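Local coordinates for tannase (Fusobacterium nucleatum subsp. nucleatum ATCC 25586, PDB 6YQ4), which hydrolyses gallotannins and so detoxifies them for the bacterium, probably as a serine esterase of the alpha/beta-hydrolase fold, at residues L212-S217 with P273-S278; A218-Y223 with N266-L271; S298-L303 with N339-T344; I438-G441 with D446-L449. All blocks are in the same frame, centred on the assembly; numbering follows the deposited sequence.

Contact 1 of 4, residues L212-S217 with P273-S278; sequences LENADS and PIYLNS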
loop_
_atom_site.group_PDB
_atom_site.type_symbol
_atom_site.label_atom_id
_atom_site.label_comp_id
_atom_site.label_asym_id
_atom_site.label_seq_id
_atom_site.Cartn_x
_atom_site.Cartn_y
_atom_site.Cartn_z
ATOM N N LEU A 212 7.157 0.463 -8.251
ATOM C CA LEU A 212 7.498 -0.909 -8.649
ATOM C C LEU A 212 8.705 -0.956 -9.580
ATOM O O LEU A 212 9.625 -1.756 -9.380
ATOM C CB LEU A 212 6.294 -1.587 -9.304
ATOM C CG LEU A 212 5.217 -1.811 -8.256
ATOM C CD1 LEU A 212 3.983 -2.409 -8.876
ATOM C CD2 LEU A 212 5.781 -2.670 -7.154
ATOM N N GLU A 213 8.735 -0.093 -10.592
ATOM C CA GLU A 213 9.858 -0.099 -11.521
ATOM C C GLU A 213 11.186 0.301 -10.870
ATOM O O GLU A 213 12.240 0.014 -11.451
ATOM C CB GLU A 213 9.549 0.822 -12.719
ATOM C CG GLU A 213 9.439 2.315 -12.403
ATOM C CD GLU A 213 8.039 2.713 -11.990
ATOM O OE1 GLU A 213 7.331 1.817 -11.474
ATOM O OE2 GLU A 213 7.653 3.909 -12.149
ATOM N N ASN A 214 11.188 0.941 -9.685
ATOM C CA ASN A 214 12.455 1.198 -8.990
ATOM C C ASN A 214 12.684 0.296 -7.784
ATOM O O ASN A 214 13.731 0.411 -7.133
ATOM C CB ASN A 214 12.570 2.664 -8.547
ATOM C CG ASN A 214 12.570 3.627 -9.720
ATOM O OD1 ASN A 214 13.500 3.631 -10.526
ATOM N ND2 ASN A 214 11.515 4.441 -9.833
ATOM N N ALA A 215 11.757 -0.601 -7.463
ATOM C CA ALA A 215 11.935 -1.410 -6.260
ATOM C C ALA A 215 12.960 -2.542 -6.410
ATOM O O ALA A 215 13.406 -3.080 -5.386
ATOM C CB ALA A 215 10.590 -1.966 -5.819
ATOM N N ASP A 216 13.366 -2.902 -7.638
ATOM C CA ASP A 216 14.404 -3.924 -7.822
ATOM C C ASP A 216 15.798 -3.420 -7.446
ATOM O O ASP A 216 16.557 -4.123 -6.764
ATOM C CB ASP A 216 14.412 -4.412 -9.268
ATOM C CG ASP A 216 13.281 -5.372 -9.560
ATOM O OD1 ASP A 216 12.984 -6.232 -8.690
ATOM O OD2 ASP A 216 12.690 -5.256 -10.658
ATOM N N SER A 217 16.193 -2.247 -7.957
ATOM C CA SER A 217 17.495 -1.690 -7.597
ATOM C C SER A 217 17.566 -1.373 -6.111
ATOM O O SER A 217 18.604 -1.583 -5.471
ATOM C CB SER A 217 17.785 -0.431 -8.418
ATOM O OG SER A 217 16.772 0.544 -8.210
ATOM N N PRO A 273 21.898 4.219 -7.011
ATOM C CA PRO A 273 22.369 5.601 -6.803
ATOM C C PRO A 273 22.025 6.555 -7.933
ATOM O O PRO A 273 21.741 7.731 -7.670
ATOM C CB PRO A 273 23.889 5.430 -6.647
ATOM C CG PRO A 273 24.049 4.046 -6.104
ATOM C CD PRO A 273 23.007 3.253 -6.856
ATOM N N ILE A 274 22.061 6.097 -9.187
ATOM C CA ILE A 274 21.669 6.971 -10.286
ATOM C C ILE A 274 20.218 7.389 -10.116
ATOM O O ILE A 274 19.846 8.537 -10.396
ATOM C CB ILE A 274 21.898 6.289 -11.650
ATOM C CG1 ILE A 274 23.114 5.336 -11.614
ATOM C CG2 ILE A 274 22.042 7.350 -12.728
ATOM C CD1 ILE A 274 23.334 4.480 -12.895
ATOM N N TYR A 275 19.376 6.479 -9.626
ATOM C CA TYR A 275 17.965 6.817 -9.507
ATOM C C TYR A 275 17.715 7.689 -8.286
ATOM O O TYR A 275 17.081 8.743 -8.386
ATOM C CB TYR A 275 17.097 5.567 -9.450
ATOM C CG TYR A 275 15.688 5.880 -8.954
ATOM C CD1 TYR A 275 14.808 6.668 -9.719
ATOM C CD2 TYR A 275 15.245 5.421 -7.707
ATOM C CE1 TYR A 275 13.523 6.957 -9.266
ATOM C CE2 TYR A 275 13.975 5.713 -7.240
ATOM C CZ TYR A 275 13.116 6.472 -8.016
ATOM O OH TYR A 275 11.868 6.763 -7.514
ATOM N N LEU A 276 18.215 7.266 -7.127
ATOM C CA LEU A 276 17.988 8.030 -5.911
ATOM C C LEU A 276 18.485 9.468 -6.042
ATOM O O LEU A 276 17.783 10.402 -5.640
ATOM C CB LEU A 276 18.649 7.343 -4.726
ATOM C CG LEU A 276 18.334 8.149 -3.465
ATOM C CD1 LEU A 276 17.548 7.281 -2.491
ATOM C CD2 LEU A 276 19.604 8.743 -2.823
ATOM N N ASN A 277 19.666 9.678 -6.640
ATOM C CA ASN A 277 20.161 11.048 -6.774
ATOM C C ASN A 277 19.299 11.879 -7.704
ATOM O O ASN A 277 19.322 13.111 -7.620
ATOM C CB ASN A 277 21.595 11.066 -7.275
ATOM C CG ASN A 277 22.521 10.386 -6.337
ATOM O OD1 ASN A 277 22.207 10.243 -5.164
ATOM N ND2 ASN A 277 23.664 9.927 -6.841
ATOM N N SER A 278 18.573 11.236 -8.620
ATOM C CA SER A 278 17.759 11.982 -9.576
ATOM C C SER A 278 16.559 12.635 -8.912
ATOM O O SER A 278 16.017 13.596 -9.457
ATOM C CB SER A 278 17.267 11.064 -10.701
ATOM O OG SER A 278 16.261 10.165 -10.208
#

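Contact 2 of 4, residues A218-Y223 with N266-L271; sequences AYEWMY and NKLKTL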
loop_
_atom_site.group_PDB
_atom_site.type_symbol
_atom_site.label_atom_id
_atom_site.label_comp_id
_atom_site.label_asym_id
_atom_site.label_seq_id
_atom_site.Cartn_x
_atom_site.Cartn_y
_atom_site.Cartn_z
ATOM N N ALA A 218 16.479 -0.855 -5.545
ATOM C CA ALA A 218 16.497 -0.530 -4.129
ATOM C C ALA A 218 16.649 -1.788 -3.291
ATOM O O ALA A 218 17.355 -1.785 -2.271
ATOM C CB ALA A 218 15.232 0.241 -3.747
ATOM N N TYR A 219 16.025 -2.884 -3.722
ATOM C CA TYR A 219 16.077 -4.123 -2.946
ATOM C C TYR A 219 17.473 -4.734 -2.962
ATOM O O TYR A 219 17.916 -5.305 -1.962
ATOM C CB TYR A 219 15.053 -5.109 -3.494
ATOM C CG TYR A 219 14.691 -6.240 -2.549
ATOM C CD1 TYR A 219 15.379 -7.445 -2.595
ATOM C CD2 TYR A 219 13.694 -6.090 -1.596
ATOM C CE1 TYR A 219 15.050 -8.498 -1.733
ATOM C CE2 TYR A 219 13.353 -7.130 -0.730
ATOM C CZ TYR A 219 14.040 -8.341 -0.813
ATOM O OH TYR A 219 13.733 -9.391 0.028
ATOM N N GLU A 220 18.191 -4.592 -4.069
ATOM C CA GLU A 220 19.549 -5.094 -4.163
ATOM C C GLU A 220 20.563 -4.143 -3.542
ATOM O O GLU A 220 21.574 -4.590 -3.000
ATOM C CB GLU A 220 19.871 -5.363 -5.633
ATOM C CG GLU A 220 19.008 -6.492 -6.206
ATOM C CD GLU A 220 18.941 -7.688 -5.261
ATOM O OE1 GLU A 220 17.845 -8.249 -5.086
ATOM O OE2 GLU A 220 19.994 -8.074 -4.690
ATOM N N TRP A 221 20.328 -2.835 -3.624
ATOM C CA TRP A 221 21.110 -1.902 -2.827
ATOM C C TRP A 221 21.091 -2.296 -1.349
ATOM O O TRP A 221 22.143 -2.461 -0.724
ATOM C CB TRP A 221 20.582 -0.483 -3.029
ATOM C CG TRP A 221 21.268 0.482 -2.148
ATOM C CD1 TRP A 221 22.540 0.943 -2.270
ATOM C CD2 TRP A 221 20.727 1.085 -0.977
ATOM N NE1 TRP A 221 22.833 1.808 -1.241
ATOM C CE2 TRP A 221 21.735 1.906 -0.429
ATOM C CE3 TRP A 221 19.500 0.986 -0.318
ATOM C CZ2 TRP A 221 21.540 2.648 0.729
ATOM C CZ3 TRP A 221 19.313 1.730 0.833
ATOM C CH2 TRP A 221 20.325 2.551 1.342
ATOM N N MET A 222 19.900 -2.502 -0.791
ATOM C CA MET A 222 19.801 -2.975 0.588
ATOM C C MET A 222 20.421 -4.367 0.785
ATOM O O MET A 222 21.224 -4.572 1.701
ATOM C CB MET A 222 18.344 -2.973 1.021
ATOM C CG MET A 222 18.179 -2.879 2.521
ATOM S SD MET A 222 16.765 -1.905 3.038
ATOM C CE MET A 222 17.170 -0.402 2.210
ATOM N N TYR A 223 20.067 -5.348 -0.049
ATOM C CA TYR A 223 20.298 -6.742 0.317
ATOM C C TYR A 223 21.372 -7.449 -0.516
ATOM O O TYR A 223 21.480 -8.680 -0.458
ATOM C CB TYR A 223 18.971 -7.503 0.262
ATOM C CG TYR A 223 18.039 -7.066 1.348
ATOM C CD1 TYR A 223 16.898 -6.334 1.053
ATOM C CD2 TYR A 223 18.324 -7.335 2.687
ATOM C CE1 TYR A 223 16.054 -5.889 2.055
ATOM C CE2 TYR A 223 17.474 -6.867 3.709
ATOM C CZ TYR A 223 16.348 -6.153 3.375
ATOM O OH TYR A 223 15.493 -5.705 4.350
ATOM N N ASN A 266 24.386 -7.805 -8.137
ATOM C CA ASN A 266 25.478 -6.840 -8.285
ATOM C C ASN A 266 25.083 -5.702 -9.227
ATOM O O ASN A 266 25.237 -4.519 -8.895
ATOM C CB ASN A 266 26.746 -7.532 -8.799
ATOM C CG ASN A 266 27.358 -8.479 -7.773
ATOM O OD1 ASN A 266 26.942 -8.511 -6.615
ATOM N ND2 ASN A 266 28.358 -9.238 -8.187
ATOM N N LYS A 267 24.554 -6.044 -10.404
ATOM C CA LYS A 267 24.234 -5.022 -11.395
ATOM C C LYS A 267 23.080 -4.143 -10.933
ATOM O O LYS A 267 23.126 -2.919 -11.104
ATOM C CB LYS A 267 23.925 -5.686 -12.738
ATOM C CG LYS A 267 23.916 -4.777 -13.977
ATOM C CD LYS A 267 25.163 -3.894 -14.126
ATOM C CE LYS A 267 26.356 -4.640 -14.712
ATOM N NZ LYS A 267 27.606 -3.820 -14.589
ATOM N N LEU A 268 22.052 -4.740 -10.320
ATOM C CA LEU A 268 20.911 -3.955 -9.850
ATOM C C LEU A 268 21.310 -2.953 -8.773
ATOM O O LEU A 268 20.794 -1.826 -8.752
ATOM C CB LEU A 268 19.824 -4.872 -9.309
ATOM C CG LEU A 268 18.941 -5.517 -10.365
ATOM C CD1 LEU A 268 18.083 -6.649 -9.768
ATOM C CD2 LEU A 268 18.112 -4.452 -11.032
ATOM N N LYS A 269 22.195 -3.354 -7.851
ATOM C CA LYS A 269 22.652 -2.428 -6.813
ATOM C C LYS A 269 23.286 -1.199 -7.433
ATOM O O LYS A 269 22.938 -0.064 -7.093
ATOM C CB LYS A 269 23.651 -3.108 -5.886
ATOM C CG LYS A 269 24.085 -2.188 -4.754
ATOM C CD LYS A 269 25.265 -2.725 -3.985
ATOM C CE LYS A 269 25.446 -1.982 -2.673
ATOM N NZ LYS A 269 26.643 -2.441 -1.869
ATOM N N THR A 270 24.225 -1.420 -8.349
ATOM C CA THR A 270 24.898 -0.411 -9.152
ATOM C C THR A 270 23.965 0.675 -9.684
ATOM O O THR A 270 24.384 1.827 -9.821
ATOM C CB THR A 270 25.621 -1.133 -10.292
ATOM O OG1 THR A 270 26.855 -1.658 -9.801
ATOM C CG2 THR A 270 25.895 -0.240 -11.463
ATOM N N LEU A 271 22.693 0.325 -9.946
ATOM C CA LEU A 271 21.725 1.206 -10.599
ATOM C C LEU A 271 20.925 2.093 -9.640
ATOM O O LEU A 271 20.318 3.074 -10.090
ATOM C CB LEU A 271 20.742 0.372 -11.421
ATOM C CG LEU A 271 21.115 0.090 -12.885
ATOM C CD1 LEU A 271 22.499 -0.513 -13.021
ATOM C CD2 LEU A 271 20.090 -0.819 -13.498
HETATM O O HOH W 1 24.486 -3.748 -0.214
#

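Contact 3 of 4, residues S298-L303 with N339-T344; sequences SFKTYL and NLDVYT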
loop_
_atom_site.group_PDB
_atom_site.type_symbol
_atom_site.label_atom_id
_atom_site.label_comp_id
_atom_site.label_asym_id
_atom_site.label_seq_id
_atom_site.Cartn_x
_atom_site.Cartn_y
_atom_site.Cartn_z
ATOM N N SER A 298 24.760 10.073 2.301
ATOM C CA SER A 298 23.836 10.532 3.333
ATOM C C SER A 298 22.525 9.764 3.324
ATOM O O SER A 298 21.878 9.652 4.376
ATOM C CB SER A 298 23.567 12.022 3.174
ATOM O OG SER A 298 23.211 12.307 1.834
ATOM N N PHE A 299 22.097 9.242 2.163
ATOM C CA PHE A 299 20.805 8.563 2.140
ATOM C C PHE A 299 20.836 7.316 3.000
ATOM O O PHE A 299 19.883 7.050 3.741
ATOM C CB PHE A 299 20.365 8.194 0.723
ATOM C CG PHE A 299 19.060 7.425 0.692
ATOM C CD1 PHE A 299 17.856 8.057 0.984
ATOM C CD2 PHE A 299 19.040 6.056 0.417
ATOM C CE1 PHE A 299 16.628 7.331 0.979
ATOM C CE2 PHE A 299 17.832 5.333 0.400
ATOM C CZ PHE A 299 16.626 5.967 0.682
ATOM N N LYS A 300 21.929 6.546 2.909
ATOM C CA LYS A 300 22.130 5.381 3.770
ATOM C C LYS A 300 22.207 5.776 5.243
ATOM O O LYS A 300 21.705 5.049 6.112
ATOM C CB LYS A 300 23.408 4.648 3.348
ATOM C CG LYS A 300 23.903 3.595 4.351
ATOM C CD LYS A 300 25.037 2.736 3.791
ATOM C CE LYS A 300 24.604 2.017 2.515
ATOM N NZ LYS A 300 25.708 1.187 1.919
ATOM N N THR A 301 22.839 6.926 5.545
ATOM C CA THR A 301 22.882 7.433 6.919
ATOM C C THR A 301 21.490 7.837 7.395
ATOM O O THR A 301 21.143 7.650 8.568
ATOM C CB THR A 301 23.863 8.616 7.008
ATOM O OG1 THR A 301 25.197 8.148 6.789
ATOM C CG2 THR A 301 23.806 9.315 8.374
ATOM N N TYR A 302 20.675 8.383 6.494
ATOM C CA TYR A 302 19.281 8.659 6.819
ATOM C C TYR A 302 18.531 7.378 7.185
ATOM O O TYR A 302 17.806 7.335 8.189
ATOM C CB TYR A 302 18.603 9.362 5.641
ATOM C CG TYR A 302 17.125 9.569 5.827
ATOM C CD1 TYR A 302 16.646 10.641 6.565
ATOM C CD2 TYR A 302 16.210 8.693 5.285
ATOM C CE1 TYR A 302 15.305 10.822 6.753
ATOM C CE2 TYR A 302 14.858 8.870 5.473
ATOM C CZ TYR A 302 14.419 9.938 6.201
ATOM O OH TYR A 302 13.071 10.122 6.372
ATOM N N LEU A 303 18.678 6.322 6.372
ATOM C CA LEU A 303 17.973 5.082 6.672
ATOM C C LEU A 303 18.396 4.515 8.014
ATOM O O LEU A 303 17.558 4.034 8.791
ATOM C CB LEU A 303 18.216 4.047 5.586
ATOM C CG LEU A 303 17.545 4.207 4.248
ATOM C CD1 LEU A 303 17.315 2.812 3.714
ATOM C CD2 LEU A 303 16.239 4.937 4.428
ATOM N N ASN A 339 24.976 0.529 12.042
ATOM C CA ASN A 339 25.688 0.205 10.805
ATOM C C ASN A 339 24.696 -0.500 9.881
ATOM O O ASN A 339 24.480 -1.713 9.973
ATOM C CB ASN A 339 26.918 -0.644 11.094
ATOM C CG ASN A 339 27.737 -0.918 9.845
ATOM O OD1 ASN A 339 27.213 -0.856 8.727
ATOM N ND2 ASN A 339 29.028 -1.226 10.022
ATOM N N LEU A 340 24.090 0.277 8.970
ATOM C CA LEU A 340 22.957 -0.227 8.191
ATOM C C LEU A 340 23.318 -1.475 7.387
ATOM O O LEU A 340 22.506 -2.402 7.279
ATOM C CB LEU A 340 22.419 0.853 7.258
ATOM C CG LEU A 340 21.119 0.408 6.577
ATOM C CD1 LEU A 340 19.900 0.489 7.536
ATOM C CD2 LEU A 340 20.874 1.175 5.271
ATOM N N ASP A 341 24.525 -1.521 6.820
ATOM C CA ASP A 341 24.945 -2.703 6.067
ATOM C C ASP A 341 24.858 -3.954 6.930
ATOM O O ASP A 341 24.225 -4.946 6.549
ATOM C CB ASP A 341 26.372 -2.521 5.545
ATOM C CG ASP A 341 26.449 -1.612 4.326
ATOM O OD1 ASP A 341 25.380 -1.195 3.795
ATOM O OD2 ASP A 341 27.592 -1.311 3.909
ATOM N N VAL A 342 25.491 -3.921 8.107
ATOM C CA VAL A 342 25.441 -5.064 9.012
ATOM C C VAL A 342 23.996 -5.409 9.356
ATOM O O VAL A 342 23.618 -6.589 9.416
ATOM C CB VAL A 342 26.273 -4.778 10.278
ATOM C CG1 VAL A 342 26.219 -5.974 11.244
ATOM C CG2 VAL A 342 27.710 -4.424 9.910
ATOM N N TYR A 343 23.160 -4.381 9.560
ATOM C CA TYR A 343 21.786 -4.609 9.992
ATOM C C TYR A 343 21.003 -5.411 8.956
ATOM O O TYR A 343 20.164 -6.245 9.311
ATOM C CB TYR A 343 21.087 -3.267 10.271
ATOM C CG TYR A 343 19.622 -3.415 10.658
ATOM C CD1 TYR A 343 19.257 -3.756 11.961
ATOM C CD2 TYR A 343 18.606 -3.249 9.714
ATOM C CE1 TYR A 343 17.921 -3.899 12.315
ATOM C CE2 TYR A 343 17.264 -3.403 10.057
ATOM C CZ TYR A 343 16.930 -3.729 11.359
ATOM O OH TYR A 343 15.603 -3.846 11.730
ATOM N N THR A 344 21.253 -5.161 7.671
ATOM C CA THR A 344 20.476 -5.786 6.608
ATOM C C THR A 344 20.944 -7.198 6.275
ATOM O O THR A 344 20.229 -7.910 5.559
ATOM C CB THR A 344 20.520 -4.912 5.353
ATOM O OG1 THR A 344 21.873 -4.512 5.105
ATOM C CG2 THR A 344 19.683 -3.673 5.563
#

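Contact 4 of 4, residues I438-G441 with D446-L449; sequences IRHG and DTSL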
loop_
_atom_site.group_PDB
_atom_site.type_symbol
_atom_site.label_atom_id
_atom_site.label_comp_id
_atom_site.label_asym_id
_atom_site.label_seq_id
_atom_site.Cartn_x
_atom_site.Cartn_y
_atom_site.Cartn_z
ATOM N N ILE A 438 2.430 6.335 7.364
ATOM C CA ILE A 438 3.150 5.317 6.614
ATOM C C ILE A 438 3.895 4.460 7.627
ATOM O O ILE A 438 4.529 4.992 8.549
ATOM C CB ILE A 438 4.119 5.950 5.591
ATOM C CG1 ILE A 438 3.368 6.681 4.485
ATOM C CG2 ILE A 438 5.009 4.936 4.959
ATOM C CD1 ILE A 438 4.291 7.566 3.643
ATOM N N ARG A 439 3.768 3.142 7.496
ATOM C CA ARG A 439 4.401 2.192 8.399
ATOM C C ARG A 439 5.097 1.151 7.558
ATOM O O ARG A 439 4.498 0.613 6.621
ATOM C CB ARG A 439 3.390 1.497 9.331
ATOM C CG ARG A 439 2.845 2.345 10.502
ATOM C CD ARG A 439 3.973 2.882 11.402
ATOM N NE ARG A 439 3.502 3.768 12.477
ATOM C CZ ARG A 439 3.384 5.096 12.369
ATOM N NH1 ARG A 439 3.693 5.716 11.230
ATOM N NH2 ARG A 439 2.974 5.814 13.407
ATOM N N HIS A 440 6.343 0.843 7.890
ATOM C CA HIS A 440 7.009 -0.310 7.286
ATOM C C HIS A 440 7.858 -0.964 8.356
ATOM O O HIS A 440 8.753 -0.320 8.905
ATOM C CB HIS A 440 7.867 0.092 6.085
ATOM C CG HIS A 440 8.520 -1.069 5.409
ATOM N ND1 HIS A 440 7.977 -1.689 4.303
ATOM C CD2 HIS A 440 9.654 -1.749 5.704
ATOM C CE1 HIS A 440 8.760 -2.687 3.934
ATOM N NE2 HIS A 440 9.784 -2.745 4.767
ATOM N N GLY A 441 7.591 -2.234 8.644
ATOM C CA GLY A 441 8.214 -2.875 9.790
ATOM C C GLY A 441 9.712 -3.084 9.616
ATOM O O GLY A 441 10.210 -3.364 8.524
ATOM N N ASP A 446 9.538 -7.729 2.435
ATOM C CA ASP A 446 8.768 -7.866 1.204
ATOM C C ASP A 446 9.129 -6.784 0.215
ATOM O O ASP A 446 9.000 -6.986 -0.999
ATOM C CB ASP A 446 7.273 -7.847 1.495
ATOM C CG ASP A 446 6.757 -9.216 1.977
ATOM O OD1 ASP A 446 7.202 -9.708 3.046
ATOM O OD2 ASP A 446 5.907 -9.798 1.280
ATOM N N THR A 447 9.570 -5.633 0.717
ATOM C CA THR A 447 10.158 -4.592 -0.106
ATOM C C THR A 447 11.238 -3.903 0.712
ATOM O O THR A 447 11.312 -4.055 1.932
ATOM C CB THR A 447 9.123 -3.574 -0.605
ATOM O OG1 THR A 447 9.742 -2.715 -1.563
ATOM C CG2 THR A 447 8.568 -2.732 0.534
ATOM N N SER A 448 12.100 -3.187 0.015
ATOM C CA SER A 448 13.146 -2.418 0.665
ATOM C C SER A 448 12.554 -1.302 1.524
ATOM O O SER A 448 11.639 -0.601 1.098
ATOM C CB SER A 448 14.056 -1.829 -0.404
ATOM O OG SER A 448 15.222 -1.305 0.173
ATOM N N LEU A 449 13.078 -1.130 2.745
ATOM C CA LEU A 449 12.697 0.039 3.542
ATOM C C LEU A 449 13.024 1.354 2.823
ATOM O O LEU A 449 12.438 2.397 3.135
ATOM C CB LEU A 449 13.404 0.000 4.901
ATOM C CG LEU A 449 13.190 1.162 5.874
ATOM C CD1 LEU A 449 11.767 1.156 6.415
ATOM C CD2 LEU A 449 14.173 1.083 7.010
#

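Contact 1 of 4, residues L212-S217 with P273-S278
N214 lays its whole side chain flat over one face of the Y275 ring, and each of its atoms has a distinct place there. CB comes first: it lies 3.6 Å from Y275 CE2 and makes a CH-pi contact with the ring, 4.0 Å from the centroid of Y275 and 25° off the normal. With chi1 at -63°, CG is anti to the carbonyl carbon, which carries the amide across the ring; N214 CG sits above the centre of Y275, 3.3 Å from the plane. The amide and ring planes are only 13° apart, the evidence that this is an amide-pi stack and not an edge-on approach. Here helix 212-223, the first after strand 202-206 of the central alpha/beta-hydrolase sheet, meets helix 259-279; both lie in the long insertion between strands 202-206 and 435-439. Beyond CG the two branches diverge. OD1 reaches back toward the root of the ring, 3.4 Å from Y275 CD1, whereas ND2 lies over its phenolic end, 3.2 Å from Y275 CZ. The short approach of ND2 to the phenol oxygen has too poor an angle for a hydrogen bond. Instead N211 serves both polar ends: its OD1 takes a hydrogen bond from N214 ND2, and its ND2 gives one to Y275 OH, which fixes the amide and the phenol in their stacked orientation.

Contact 2 of 4, residues A218-Y223 with N266-L271
K269 sends CG anti to its backbone N (chi1 -177°), starting an extended chain that carries its methylenes past the backbone of W221; E220 instead folds at its second torsion (chi2 -46°), which sets its CG against L268 and leads the carboxylate away. The touching atoms follow from these shapes. K269 CG packs on W221 CA at 3.6 Å, and K269 CE is 4.1 Å from W221 CD1, an oblique approach to the indole. On the E220 side, CG of E220 lies 3.6 Å from CB of L268. Such closeness is possible because the axes of the short helical segments pass within 7.2 Å of each other at an angle of 105°, nearly perpendicular, with the CA atoms of W221 and K269 just 4.3 Å apart. The crossing joins helix 212-223, which follows a core strand of the alpha/beta-hydrolase sheet, to helix 259-279. E220 OE2 is hydrogen-bonded to S265, just before the segment on that same partner helix, and pairs with R349 in a salt bridge; W221 NE1 bonds to G295 O, outside both helices. One water donates to W221 O at 2.7 Å and accepts a weak bond from K269 NZ at 3.0 Å. Within the segments the touching atoms are almost all carbon; the E220-S265 bond and the water supply polar links, and the buried carboxylate is probably kept ionised by its arginine.

Contact 3 of 4, residues S298-L303 with N339-T344
K300 NZ donates to D341 OD1 over 3.0 Å, a hydrogen-bonded salt bridge that uses the syn lone pair of that oxygen. The other carboxylate oxygen is farther off, with D341 OD2 3.7 Å from K300 NZ, so the ammonium engages one oxygen and not both equally. A bend at chi3 (-58°) turns the otherwise extended lysine toward the acid, and the two side chains meet at about a right angle. The ammonium has a second firm partner, N296 OD1, and a weak one in G295 O. D341 stands in the first turn of helix 340-344, where the helix end would probably help to stabilise its negative charge. That short helix follows the hairpin of strands 328-330 and 335-338, and like helix 298-316 it lies in the insertion between strands 202-206 and 435-439 of the alpha/beta-hydrolase core. The segment axes stay 10.8 Å apart, at an angle of 58°, so side chains have to span the gap. L340 does this with one methyl: its CD2 lies 3.9 Å from L303 CB and 4.0 Å from K300 CG. Farther along helix 298-316, L340 also touches S304 and I307, whereas K300 and L303 both pack on W221 of helix 212-223.

Contact 4 of 4, residues I438-G441 with D446-L449
The strand that brings H440 up to T447 and L449 passes first through I438, whose side chain packs away from this loop on L455 and L459 of helix 450-461 and on F468 of the neighbouring strand. R439 comes next and curls back on its own chain: NH1 donates to I438 O at 2.9 Å with an N-H...O angle of 153°, from above the carbonyl plane, while NH2 is bonded to N467 OD1. H440, just past the end of the strand, carries the contact. Its CG is anti to the backbone N (chi1 -178°), which projects the ring toward the loop 446-449. There H440 CE1 is 3.4 Å from T447 CG2, and H440 CD2 is 3.7 Å from L449 CD1, a methyl that also comes within 4.1 Å of H440 CB. Both methyls come obliquely from the same side of the ring. Beyond the ring, NE2 is hydrogen-bonded to D444 O. A backbone oxygen can only accept, which makes NE2 the donor. In alpha/beta hydrolases the loop after this strand commonly supplies the triad acid, and D444 probably fills that role here with S166 and H476; its OD1 also accepts from D446 N. The buried imidazole would therefore be a second-shell residue, packed by methyls near CE1 and CD2 and held at its far end through the bond of NE2 to D444 O of the presumed acid.

Contacts 1 and 2 are successive meetings of the same two helices, 212-223 and 259-279, their centres about 9 Å apart. Contact 3 extends this assembly: its centre is about 14 Å from that of contact 2, with W221 CZ2 3.6 Å from K300 CE, and it reaches contact 1 where L276 CD1 lies 3.5 Å from F299 CD2. Contact 4 lies beside the presumed catalytic site, on the loop of the probable triad acid. Although its centre is about 17 Å from that of contact 2, the two join through a probable hydrogen bond between A218 O and S448 OG at 3.3 Å. The magnesium site at D150, M153 and G155 lies away from all four.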